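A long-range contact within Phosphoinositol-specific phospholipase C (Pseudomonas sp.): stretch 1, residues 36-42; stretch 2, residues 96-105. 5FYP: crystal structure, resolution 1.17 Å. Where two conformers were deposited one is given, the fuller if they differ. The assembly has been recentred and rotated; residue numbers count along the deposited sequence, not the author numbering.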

# COMPACT_ATOMS: atom_id res chain seq x y z
N THR A 36 -18.61 1.89 6.36
CA THR A 36 -17.80 0.81 6.92
C THR A 36 -16.54 0.68 6.09
O THR A 36 -16.54 0.95 4.87
N PHE A 37 -15.48 0.21 6.70
CA PHE A 37 -14.23 -0.00 5.97
C PHE A 37 -14.46 -1.06 4.88
O PHE A 37 -14.02 -0.89 3.74
N SER A 38 -15.17 -2.13 5.23
CA SER A 38 -15.40 -3.22 4.27
C SER A 38 -16.16 -2.74 3.03
O SER A 38 -15.92 -3.24 1.93
N SER A 39 -17.07 -1.77 3.20
CA SER A 39 -17.85 -1.27 2.06
C SER A 39 -16.99 -0.63 0.98
O SER A 39 -17.43 -0.56 -0.16
N VAL A 40 -15.79 -0.16 1.33
CA VAL A 40 -14.89 0.46 0.35
C VAL A 40 -14.61 -0.55 -0.78
O VAL A 40 -14.47 -0.16 -1.96
N LEU A 41 -14.54 -1.84 -0.44
CA LEU A 41 -14.27 -2.91 -1.40
C LEU A 41 -15.45 -3.15 -2.36
O LEU A 41 -15.32 -3.91 -3.33
N ASP A 42 -16.59 -2.49 -2.16
CA ASP A 42 -17.62 -2.48 -3.22
C ASP A 42 -17.22 -1.64 -4.42
O ASP A 42 -17.82 -1.77 -5.49
N ALA A 96 -8.28 -5.12 13.98
CA ALA A 96 -9.69 -5.23 13.57
C ALA A 96 -9.90 -4.78 12.11
O ALA A 96 -10.61 -5.42 11.33
N CYS A 97 -9.29 -3.66 11.76
CA CYS A 97 -9.37 -3.16 10.39
C CYS A 97 -8.78 -4.15 9.39
O CYS A 97 -9.35 -4.40 8.32
N LEU A 98 -7.63 -4.71 9.74
CA LEU A 98 -7.02 -5.72 8.88
C LEU A 98 -7.93 -6.95 8.73
O LEU A 98 -8.07 -7.50 7.64
N ASN A 99 -8.55 -7.37 9.83
CA ASN A 99 -9.49 -8.49 9.76
C ASN A 99 -10.71 -8.22 8.91
O ASN A 99 -11.21 -9.14 8.25
N ASP A 100 -11.15 -6.96 8.85
CA ASP A 100 -12.25 -6.64 7.93
C ASP A 100 -11.84 -6.95 6.48
O ASP A 100 -12.62 -7.50 5.69
N VAL A 101 -10.60 -6.65 6.12
CA VAL A 101 -10.08 -6.95 4.77
C VAL A 101 -9.95 -8.46 4.58
O VAL A 101 -10.35 -9.01 3.56
N LYS A 102 -9.38 -9.13 5.57
CA LYS A 102 -9.19 -10.58 5.51
C LYS A 102 -10.54 -11.30 5.30
O LYS A 102 -10.68 -12.19 4.48
N ASN A 103 -11.54 -10.88 6.07
CA ASN A 103 -12.86 -11.46 5.97
C ASN A 103 -13.52 -11.21 4.61
O ASN A 103 -14.11 -12.11 4.04
N TRP A 104 -13.40 -9.98 4.09
CA TRP A 104 -13.93 -9.69 2.76
C TRP A 104 -13.24 -10.60 1.74
O TRP A 104 -13.88 -11.20 0.87
N SER A 105 -11.92 -10.74 1.87
CA SER A 105 -11.15 -11.60 0.95
C SER A 105 -11.67 -13.06 0.99
O SER A 105 -11.92 -13.66 -0.06

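No direct hydrogen bond joins the two stretches; their polar groups meet through two waters, while the direct packing is mainly apolar and aromatic. From stretch 1, F37, S38 (p) and L41 point toward the helix running through 96-105, which answers with D100 (m) and W104, one helical turn apart. W104 (chi1 t, chi2 98°) lays one indole face against L41 (m, t): L41 CB sits 3.6 Å from the centroid of the five-membered ring, 15° off the normal, a CH-pi contact, and L41 CD1 comes within 3.6 Å of W104 CG. This leaves the indole nitrogen free for water 2, which accepts from W104 NE1 (2.9 Å) and donates to D42 OD1 (2.8 Å). D42 (m) starts away from the helix, but its carboxylate end comes nearer. At the other end of the contact, the buried F37 (t) packs CE2 against CG2 of V101 (t) at 3.7 Å. The edge of its ring meets the backbone of C97, with F37 CD2 3.8 Å from C97 O; SG of C97 (m), covalently bonded to a group elsewhere in the structure, lies obliquely 5.4 Å from the F37 ring centroid. Beside the F37 cluster, where S38 CA and D100 CA are 5.9 Å apart, the nearest CA pair across the stretches, water 1 accepts from S38 N (2.9 Å) and donates a weak bond to D100 OD2 (2.8 Å).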

# COMPACT_ATOMS: atom_id res chain seq x y z
CB THR A 36 -18.53 -0.54 6.94
OG1 THR A 36 -18.70 -0.97 5.59
CG2 THR A 36 -19.87 -0.46 7.66
CB PHE A 37 -13.13 -0.43 6.93
CG PHE A 37 -11.72 -0.35 6.37
CD1 PHE A 37 -11.25 0.83 5.80
CD2 PHE A 37 -10.87 -1.44 6.44
CE1 PHE A 37 -9.95 0.90 5.32
CE2 PHE A 37 -9.58 -1.38 5.95
CZ PHE A 37 -9.12 -0.21 5.41
CB SER A 38 -16.14 -4.37 4.95
OG SER A 38 -17.45 -4.03 5.32
CB SER A 39 -18.92 -0.28 2.51
OG SER A 39 -18.38 0.96 2.91
CB VAL A 40 -13.60 0.94 1.02
CG1 VAL A 40 -12.66 1.48 -0.02
CG2 VAL A 40 -13.92 1.98 2.06
CB LEU A 41 -13.85 -4.16 -0.67
CG LEU A 41 -12.47 -4.02 -0.03
CD1 LEU A 41 -12.27 -4.96 1.13
CD2 LEU A 41 -11.35 -4.24 -1.07
CB ASP A 42 -18.93 -1.93 -2.67
CG ASP A 42 -19.52 -2.76 -1.56
OD1 ASP A 42 -19.13 -3.92 -1.37
OD2 ASP A 42 -20.48 -2.29 -0.95
CB ALA A 96 -10.56 -4.42 14.48
CB CYS A 97 -8.68 -1.80 10.24
SG CYS A 97 -9.43 -0.45 11.18
CB LEU A 98 -5.65 -6.12 9.41
CG LEU A 98 -4.60 -5.01 9.47
CD1 LEU A 98 -3.31 -5.58 10.02
CD2 LEU A 98 -4.35 -4.37 8.12
CB ASN A 99 -9.90 -8.93 11.15
CG ASN A 99 -8.96 -9.99 11.69
OD1 ASN A 99 -8.66 -10.98 11.01
ND2 ASN A 99 -8.53 -9.81 12.91
CB ASP A 100 -12.63 -5.17 8.03
CG ASP A 100 -13.48 -4.86 9.24
OD1 ASP A 100 -14.00 -5.79 9.87
OD2 ASP A 100 -13.60 -3.66 9.52
CB VAL A 101 -8.75 -6.23 4.51
CG1 VAL A 101 -8.23 -6.59 3.13
CG2 VAL A 101 -8.95 -4.73 4.63
CB LYS A 102 -8.49 -11.03 6.78
CG LYS A 102 -8.00 -12.46 6.76
CD LYS A 102 -9.01 -13.45 7.23
CE LYS A 102 -8.35 -14.82 7.33
NZ LYS A 102 -9.32 -15.90 7.57
CB ASN A 103 -13.76 -10.96 7.09
CG ASN A 103 -13.35 -11.49 8.45
OD1 ASN A 103 -12.74 -12.55 8.57
ND2 ASN A 103 -13.69 -10.75 9.49
CB TRP A 104 -13.75 -8.21 2.40
CG TRP A 104 -14.35 -7.85 1.07
CD1 TRP A 104 -15.58 -7.28 0.87
CD2 TRP A 104 -13.79 -8.06 -0.22
NE1 TRP A 104 -15.82 -7.12 -0.46
CE2 TRP A 104 -14.74 -7.60 -1.16
CE3 TRP A 104 -12.57 -8.59 -0.69
CZ2 TRP A 104 -14.53 -7.68 -2.53
CZ3 TRP A 104 -12.37 -8.66 -2.05
CH2 TRP A 104 -13.33 -8.18 -2.95
CB SER A 105 -9.68 -11.56 1.31
OG SER A 105 -8.93 -12.54 0.61
O HOH W 1 -15.82 -2.83 8.00
O HOH W 2 -17.76 -6.11 -2.38